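Putative thioesterase II (Thermobifida fusca, PDB 3BBJ) probably hydrolyses the thioester bond of acyl-CoA or related acyl thioesters. Local coordinates at residues P28-G33 / L142-F147. Numbering follows the deposited sequence.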
loop_
_atom_site.group_PDB
_atom_site.type_symbol
_atom_site.label_atom_id
_atom_site.label_comp_id
_atom_site.label_asym_id
_atom_site.label_seq_id
_atom_site.Cartn_x
_atom_site.Cartn_y
_atom_site.Cartn_z
ATOM N N PRO A 28 -21.847 15.072 -8.676
ATOM C CA PRO A 28 -22.642 14.491 -7.584
ATOM C C PRO A 28 -23.191 13.086 -7.881
ATOM O O PRO A 28 -23.697 12.411 -6.974
ATOM C CB PRO A 28 -23.782 15.498 -7.409
ATOM C CG PRO A 28 -23.872 16.207 -8.700
ATOM C CD PRO A 28 -22.492 16.270 -9.247
ATOM N N GLY A 29 -23.130 12.681 -9.148
ATOM C CA GLY A 29 -23.479 11.321 -9.551
ATOM C C GLY A 29 -22.566 10.256 -8.934
ATOM O O GLY A 29 -22.898 9.070 -8.946
ATOM N N TYR A 30 -21.415 10.681 -8.405
ATOM C CA TYR A 30 -20.447 9.763 -7.784
ATOM C C TYR A 30 -20.519 9.811 -6.263
ATOM O O TYR A 30 -19.620 9.309 -5.571
ATOM C CB TYR A 30 -19.031 10.058 -8.289
ATOM C CG TYR A 30 -18.867 9.712 -9.764
ATOM C CD1 TYR A 30 -19.212 10.628 -10.750
ATOM C CD2 TYR A 30 -18.429 8.453 -10.166
ATOM C CE1 TYR A 30 -19.086 10.318 -12.093
ATOM C CE2 TYR A 30 -18.303 8.131 -11.519
ATOM C CZ TYR A 30 -18.641 9.072 -12.473
ATOM O OH TYR A 30 -18.535 8.791 -13.810
ATOM N N LEU A 31 -21.615 10.385 -5.747
ATOM C CA LEU A 31 -21.828 10.463 -4.311
ATOM C C LEU A 31 -22.265 9.098 -3.851
ATOM O O LEU A 31 -22.997 8.403 -4.557
ATOM C CB LEU A 31 -22.896 11.499 -3.947
ATOM C CG LEU A 31 -22.554 12.992 -4.047
ATOM C CD1 LEU A 31 -23.837 13.806 -3.903
ATOM C CD2 LEU A 31 -21.513 13.454 -3.018
ATOM N N ILE A 32 -21.783 8.717 -2.679
ATOM C CA ILE A 32 -22.190 7.486 -2.037
ATOM C C ILE A 32 -23.010 7.806 -0.765
ATOM O O ILE A 32 -22.964 7.084 0.210
ATOM C CB ILE A 32 -20.942 6.623 -1.670
ATOM C CG1 ILE A 32 -19.980 7.387 -0.762
ATOM C CG2 ILE A 32 -20.214 6.186 -2.888
ATOM C CD1 ILE A 32 -18.907 6.503 -0.155
ATOM N N GLY A 33 -23.783 8.873 -0.797
ATOM C CA GLY A 33 -24.381 9.430 0.405
ATOM C C GLY A 33 -24.099 10.916 0.353
ATOM O O GLY A 33 -24.409 11.557 -0.656
ATOM N N LEU A 142 -30.138 10.247 -4.800
ATOM C CA LEU A 142 -28.821 10.688 -5.195
ATOM C C LEU A 142 -28.904 11.073 -6.671
ATOM O O LEU A 142 -29.606 10.409 -7.444
ATOM C CB LEU A 142 -27.766 9.612 -4.933
ATOM C CG LEU A 142 -27.537 9.309 -3.445
ATOM C CD1 LEU A 142 -26.575 8.096 -3.269
ATOM C CD2 LEU A 142 -27.078 10.580 -2.635
ATOM N N PRO A 143 -28.179 12.138 -7.067
ATOM C CA PRO A 143 -28.215 12.646 -8.443
ATOM C C PRO A 143 -27.919 11.559 -9.472
ATOM O O PRO A 143 -26.888 10.893 -9.403
ATOM C CB PRO A 143 -27.124 13.731 -8.441
ATOM C CG PRO A 143 -27.097 14.185 -7.029
ATOM C CD PRO A 143 -27.226 12.908 -6.246
ATOM N N ASP A 144 -28.869 11.368 -10.382
ATOM C CA ASP A 144 -28.801 10.333 -11.414
ATOM C C ASP A 144 -28.539 8.954 -10.783
ATOM O O ASP A 144 -27.774 8.155 -11.299
ATOM C CB ASP A 144 -27.783 10.753 -12.488
ATOM C CG ASP A 144 -28.057 12.191 -13.017
ATOM O OD1 ASP A 144 -29.236 12.608 -13.055
ATOM O OD2 ASP A 144 -27.112 12.922 -13.383
ATOM N N ASP A 145 -29.217 8.717 -9.659
ATOM C CA ASP A 145 -29.158 7.470 -8.863
ATOM C C ASP A 145 -27.803 7.158 -8.188
ATOM O O ASP A 145 -27.540 6.012 -7.809
ATOM C CB ASP A 145 -29.693 6.262 -9.663
ATOM C CG ASP A 145 -31.157 6.445 -10.094
ATOM O OD1 ASP A 145 -31.878 7.253 -9.464
ATOM O OD2 ASP A 145 -31.592 5.794 -11.072
ATOM N N GLY A 146 -27.006 8.202 -7.974
ATOM C CA GLY A 146 -25.734 8.123 -7.263
ATOM C C GLY A 146 -24.716 7.074 -7.701
ATOM O O GLY A 146 -24.832 6.463 -8.771
ATOM N N PHE A 147 -23.722 6.854 -6.843
ATOM C CA PHE A 147 -22.568 6.043 -7.215
ATOM C C PHE A 147 -22.888 4.704 -7.895
ATOM O O PHE A 147 -22.281 4.371 -8.915
ATOM C CB PHE A 147 -21.627 5.774 -6.026
ATOM C CG PHE A 147 -20.417 5.031 -6.433
ATOM C CD1 PHE A 147 -19.399 5.684 -7.107
ATOM C CD2 PHE A 147 -20.340 3.661 -6.276
ATOM C CE1 PHE A 147 -18.289 5.003 -7.544
ATOM C CE2 PHE A 147 -19.224 2.963 -6.734
ATOM C CZ PHE A 147 -18.198 3.644 -7.360
#
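In this double hotdog chain, two loops meet and join the halves: 28-33 leads from strand 21-26 of the N-terminal hotdog toward helix 38-51, and 142-147 precedes strand 151-155 of the C-terminal one. Each loop is tightly turned, with Leu31 N bonded to Pro28 O and Gly146 N to Pro143 O. Gly29 CA lies 3.4 Å from Pro143 O in a CA-H...O contact. Gly146 suits its place because phi is positive and a CB would run into Leu142 CD1. Gly33 also adopts backbone angles that call for glycine.

Apolar side chains fill the two flanks. On one, the rigid rings of Pro28 and Pro143 touch (CB to CG, 3.6 Å), and Leu31, in the mt rotamer, brings CD1 to 4.2 Å from Pro143 CD. Leu142, also mt, points toward 28-33 and lays its CD2 3.5 Å from Gly33 O. On the other flank Phe147, chi1 t, is buried: its CB meets Ile32 CG2 at 3.5 Å and its CD1 comes within 4.2 Å of Tyr30 CD2. Although the CA-to-CB bond of Tyr30 points away from 142-147, with chi1 m its ring meets the Phe147 ring obliquely; Tyr30 stacks on Tyr40, and Tyr30 and Phe147 both touch Leu197 of helix 191-198. Arg150 ties the loops together from outside, bonding Gly29 O and Asp144 O, while Asp144 and Asp145 form salt bridges with Arg7 and Arg183. Directly between the segments, one hydrogen bond joins the backbones: Phe147 N to Leu31 O, 2.9 Å.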